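Local coordinates for protein N-acetylglucosamine-6-phosphate deacetylase (Thermotoga maritima, PDB 1O12) that probably removes the acetyl group from N-acetylglucosamine-6-phosphate, as a metal-dependent hydrolase that binds one divalent metal cation per subunit, at residues 245-250 with 315-320; 235-240 with 263-268. All coordinates share one frame; numbering follows the deposited sequence.

Interaction 1 of 2, residues 245-250 with 315-320; sequences LSREMV and RKFTGC
R247 and F317 bring the backbones closest, their CA atoms 5.5 Å apart, where the first turn of helix 247-257 meets the last turn of helix 307-318. Side chains supply most of the contact. The F317 ring is the centrepiece: its CG stands anti to the carbonyl carbon (chi1 -67°), and the ring reaches across to helix 247-257. Over one face sits R247 CB, 3.9 Å from the ring centroid and 19° off the normal, a CH-pi contact displaced toward the CD2 rim. V250 meets the other ortho carbon, with its CG2 3.9 Å from F317 CD1, while its CG1 branch lies across T318 CG2 at 4.0 Å. The two V250 methyls thus pack on successive residues of the opposing helix.

Beyond CB the R247 chain bends at chi2 and chi3, and its guanidinium reaches over the end of the other helix, bringing NH2 to 3.2 Å from K316 O. F317 CD2 lies over one face of this group, but the planes are 54° apart, which rules out a parallel stack. NH1 touches the aliphatic part of K316, 3.6 Å from its CD, and the two side chains cross at about a right angle. The like charges stay separated, with R247 NH1 5.7 Å from K316 NZ.

Each helix end carries its own local bond. S246 is the N-cap of helix 247-257: its OG accepts a weak capping bond from M249 N and donates to R220 O of the second subunit, while T318 OG1 accepts from C320 N. The result is an ST turn at the C-terminal end of helix 307-318, where G319 has positive phi, packed beside an N-capped helix start within the amidohydrolase TIM-barrel fold.

Interaction 2 of 2, residues 235-240 with 263-268; sequences KLELIC and VLVTDS
E237, I239 and V265 side chains share one face of a parallel strand pair, with V263 on the same side, whereas L238 and L264 point to the other. The pairing rests on V263 N to L236 O (2.8 Å) and L238 N to V263 O (3.1 Å); V265 N to L238 O is long and weak. Farther on, the strands are joined by a water that donates to L238 O and V265 O and accepts from C240 N.

E237 CG lies between the backbone N and the carbonyl carbon (chi1 77°), and the chain is extended beyond it. The E237 side chain runs at a slant to V265, with OE2 3.4 Å from V265 CG2. I239 leans on V265 from the same face, its CG1 4.0 Å from V265 CG1, then carries CD1 on to D267, 3.5 Å from CB and 3.4 Å from OD2. On the opposite face C240 SG packs against L264 CD1 at 4.2 Å.

Both buried carboxylates have polar partners: E237 pairs with R206 and bonds to H61 and the backbone N of H209, an iron ligand, while D267 OD1 bonds to H63. D267 is the predicted proton donor/acceptor, its side chain about 5 Å from the bound iron. The I239 CD1 methyl thus packs against both CB and the carboxylate of D267, and E237 OE1, bonded to H209 N, is placed as a second-shell group that probably helps position that ligand.

How the interactions relate
Interaction 2 is buried, about 6 Å from the centre of the chain, whereas interaction 1 is a surface contact about 18 Å out; their own centres lie 13 Å apart. They share one beta-alpha-beta unit: strand 235-239 leads into helix 247-257, which returns to strand 262-265, and interaction 1 joins that helix to helix 307-318. The two contacts meet directly where L245 CD1 packs 3.5 Å from I239 O. Their chemistry follows depth. The inner contact combines backbone hydrogen bonds, a bridging water and carboxylates near the metal site, while the outer one relies on aromatic and aliphatic packing, with the stems of long charged side chains taking part.

Interaction 1 of 2, residues 245-250 with 315-320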
# COMPACT_ATOMS: atom_id res chain seq x y z
N LEU A 245 -2.48 0.48 15.15
CA LEU A 245 -1.65 0.08 14.01
C LEU A 245 -0.34 -0.44 14.61
O LEU A 245 0.13 0.08 15.64
CB LEU A 245 -1.26 1.23 13.11
CG LEU A 245 -2.24 2.03 12.28
CD1 LEU A 245 -3.02 2.95 13.19
CD2 LEU A 245 -1.43 2.85 11.26
N SER A 246 0.26 -1.44 13.99
CA SER A 246 1.52 -1.92 14.51
C SER A 246 2.59 -1.00 13.93
O SER A 246 2.34 -0.26 12.97
CB SER A 246 1.79 -3.35 14.06
OG SER A 246 1.90 -3.45 12.65
N ARG A 247 3.78 -1.04 14.51
CA ARG A 247 4.86 -0.23 14.00
C ARG A 247 5.07 -0.55 12.49
O ARG A 247 5.27 0.34 11.68
CB ARG A 247 6.12 -0.47 14.85
CG ARG A 247 7.24 -1.28 14.19
CD ARG A 247 8.58 -0.50 14.12
NE ARG A 247 9.08 -0.16 15.45
CZ ARG A 247 10.10 0.68 15.69
NH1 ARG A 247 10.49 0.92 16.95
NH2 ARG A 247 10.71 1.28 14.67
N GLU A 248 4.98 -1.82 12.09
CA GLU A 248 5.15 -2.13 10.67
C GLU A 248 4.09 -1.43 9.78
O GLU A 248 4.43 -0.91 8.72
CB GLU A 248 5.11 -3.63 10.43
CG GLU A 248 6.19 -4.38 11.17
CD GLU A 248 5.97 -4.36 12.69
OE1 GLU A 248 4.82 -4.64 13.13
OE2 GLU A 248 6.95 -4.09 13.45
N MSE A 249 2.83 -1.43 10.20
CA MSE A 249 1.77 -0.78 9.43
C MSE A 249 2.06 0.71 9.24
O MSE A 249 1.98 1.24 8.12
CB MSE A 249 0.43 -0.89 10.15
CG MSE A 249 -0.67 -1.56 9.34
SE MSE A 249 -0.93 -0.94 7.49
CE MSE A 249 -2.79 -1.54 7.29
N VAL A 250 2.35 1.37 10.36
CA VAL A 250 2.68 2.78 10.35
C VAL A 250 3.82 2.99 9.36
O VAL A 250 3.79 3.92 8.54
CB VAL A 250 3.16 3.28 11.75
CG1 VAL A 250 3.62 4.72 11.65
CG2 VAL A 250 2.04 3.15 12.76
N ARG A 315 7.74 9.32 15.17
CA ARG A 315 9.12 9.58 14.85
C ARG A 315 9.97 8.31 14.97
O ARG A 315 10.86 8.08 14.16
CB ARG A 315 9.70 10.64 15.78
CG ARG A 315 11.14 10.96 15.44
CD ARG A 315 11.85 11.54 16.62
NE ARG A 315 12.96 12.37 16.18
CZ ARG A 315 13.85 12.94 16.99
NH1 ARG A 315 13.77 12.75 18.30
NH2 ARG A 315 14.82 13.70 16.49
N LYS A 316 9.70 7.50 15.99
CA LYS A 316 10.48 6.29 16.19
C LYS A 316 10.12 5.20 15.19
O LYS A 316 10.99 4.50 14.68
CB LYS A 316 10.27 5.77 17.60
CG LYS A 316 11.02 4.48 17.93
CD LYS A 316 10.39 3.82 19.15
CE LYS A 316 10.04 4.87 20.24
NZ LYS A 316 8.58 4.85 20.68
N PHE A 317 8.83 5.05 14.92
CA PHE A 317 8.38 4.03 13.99
C PHE A 317 8.92 4.24 12.59
O PHE A 317 9.35 3.29 11.93
CB PHE A 317 6.84 4.01 13.94
CG PHE A 317 6.19 3.54 15.22
CD1 PHE A 317 4.83 3.72 15.41
CD2 PHE A 317 6.93 2.90 16.22
CE1 PHE A 317 4.19 3.27 16.58
CE2 PHE A 317 6.32 2.44 17.39
CZ PHE A 317 4.94 2.62 17.57
N THR A 318 8.96 5.50 12.14
CA THR A 318 9.37 5.81 10.79
C THR A 318 10.79 6.31 10.59
O THR A 318 11.35 6.15 9.51
CB THR A 318 8.43 6.87 10.16
OG1 THR A 318 8.72 8.17 10.70
CG2 THR A 318 6.97 6.53 10.42
N GLY A 319 11.37 6.95 11.60
CA GLY A 319 12.69 7.49 11.42
C GLY A 319 12.62 8.74 10.56
O GLY A 319 13.63 9.15 9.98
N CYS A 320 11.46 9.37 10.48
CA CYS A 320 11.32 10.59 9.67
C CYS A 320 12.04 11.77 10.32
O CYS A 320 12.51 11.69 11.45
CB CYS A 320 9.85 10.96 9.50
SG CYS A 320 9.15 11.55 11.07

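Interaction 2 of 2, residues 235-240 with 263-268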
# COMPACT_ATOMS: atom_id res chain seq x y z
N LYS A 235 -5.82 12.66 2.75
CA LYS A 235 -4.96 12.49 3.91
C LYS A 235 -5.53 11.41 4.84
O LYS A 235 -6.74 11.21 4.87
CB LYS A 235 -4.79 13.83 4.64
CG LYS A 235 -4.35 14.98 3.76
CD LYS A 235 -3.84 16.14 4.62
CE LYS A 235 -3.43 17.34 3.77
NZ LYS A 235 -2.56 16.92 2.62
N LEU A 236 -4.67 10.74 5.59
CA LEU A 236 -5.14 9.69 6.47
C LEU A 236 -4.78 10.00 7.90
O LEU A 236 -3.63 10.34 8.20
CB LEU A 236 -4.51 8.34 6.11
CG LEU A 236 -4.44 7.92 4.64
CD1 LEU A 236 -3.78 6.56 4.52
CD2 LEU A 236 -5.85 7.88 4.07
N GLU A 237 -5.74 9.90 8.81
CA GLU A 237 -5.35 10.16 10.18
C GLU A 237 -4.88 8.82 10.77
O GLU A 237 -5.42 7.78 10.45
CB GLU A 237 -6.48 10.86 10.97
CG GLU A 237 -7.64 10.05 11.44
CD GLU A 237 -8.69 10.89 12.18
OE1 GLU A 237 -9.48 10.29 12.92
OE2 GLU A 237 -8.76 12.14 12.02
N LEU A 238 -3.83 8.85 11.58
CA LEU A 238 -3.28 7.65 12.17
C LEU A 238 -3.13 7.74 13.70
O LEU A 238 -2.63 8.73 14.22
CB LEU A 238 -1.90 7.37 11.60
CG LEU A 238 -1.52 7.34 10.12
CD1 LEU A 238 -0.04 6.89 10.06
CD2 LEU A 238 -2.42 6.38 9.32
N ILE A 239 -3.55 6.71 14.42
CA ILE A 239 -3.38 6.70 15.87
C ILE A 239 -2.08 5.96 16.17
O ILE A 239 -2.05 4.73 16.08
CB ILE A 239 -4.55 5.98 16.57
CG1 ILE A 239 -5.86 6.72 16.29
CG2 ILE A 239 -4.28 5.86 18.08
CD1 ILE A 239 -7.10 5.87 16.55
N CYS A 240 -1.00 6.67 16.51
CA CYS A 240 0.28 6.01 16.75
C CYS A 240 0.58 5.50 18.14
O CYS A 240 1.57 5.89 18.74
CB CYS A 240 1.42 6.90 16.33
SG CYS A 240 1.38 7.11 14.60
N VAL A 263 -2.09 12.55 9.00
CA VAL A 263 -2.49 13.49 10.02
C VAL A 263 -2.43 12.81 11.37
O VAL A 263 -3.16 11.85 11.62
CB VAL A 263 -3.91 13.99 9.75
CG1 VAL A 263 -4.57 14.49 11.04
CG2 VAL A 263 -3.85 15.11 8.76
N LEU A 264 -1.55 13.28 12.25
CA LEU A 264 -1.47 12.63 13.57
C LEU A 264 -2.74 12.95 14.34
O LEU A 264 -3.31 14.04 14.21
CB LEU A 264 -0.23 13.09 14.32
CG LEU A 264 0.85 12.01 14.48
CD1 LEU A 264 0.86 11.09 13.30
CD2 LEU A 264 2.21 12.65 14.68
N VAL A 265 -3.20 12.01 15.14
CA VAL A 265 -4.43 12.18 15.89
C VAL A 265 -4.27 11.39 17.20
O VAL A 265 -3.46 10.46 17.29
CB VAL A 265 -5.60 11.63 15.00
CG1 VAL A 265 -6.45 10.69 15.75
CG2 VAL A 265 -6.40 12.78 14.39
N THR A 266 -5.06 11.72 18.21
CA THR A 266 -4.95 11.02 19.47
C THR A 266 -6.08 10.00 19.68
O THR A 266 -5.81 8.87 20.09
CB THR A 266 -4.87 12.07 20.62
OG1 THR A 266 -3.85 11.70 21.55
CG2 THR A 266 -6.20 12.24 21.31
N ASP A 267 -7.32 10.38 19.38
CA ASP A 267 -8.50 9.53 19.56
C ASP A 267 -8.54 9.12 21.03
O ASP A 267 -9.05 8.07 21.41
CB ASP A 267 -8.42 8.28 18.65
CG ASP A 267 -9.76 7.47 18.60
OD1 ASP A 267 -10.87 8.05 18.44
OD2 ASP A 267 -9.69 6.22 18.68
N SER A 268 -7.98 9.99 21.85
CA SER A 268 -7.91 9.81 23.27
C SER A 268 -9.29 9.89 23.94
O SER A 268 -10.20 10.57 23.45
CB SER A 268 -6.99 10.90 23.83
OG SER A 268 -6.98 10.97 25.24
O HOH W 1 -1.05 9.38 16.31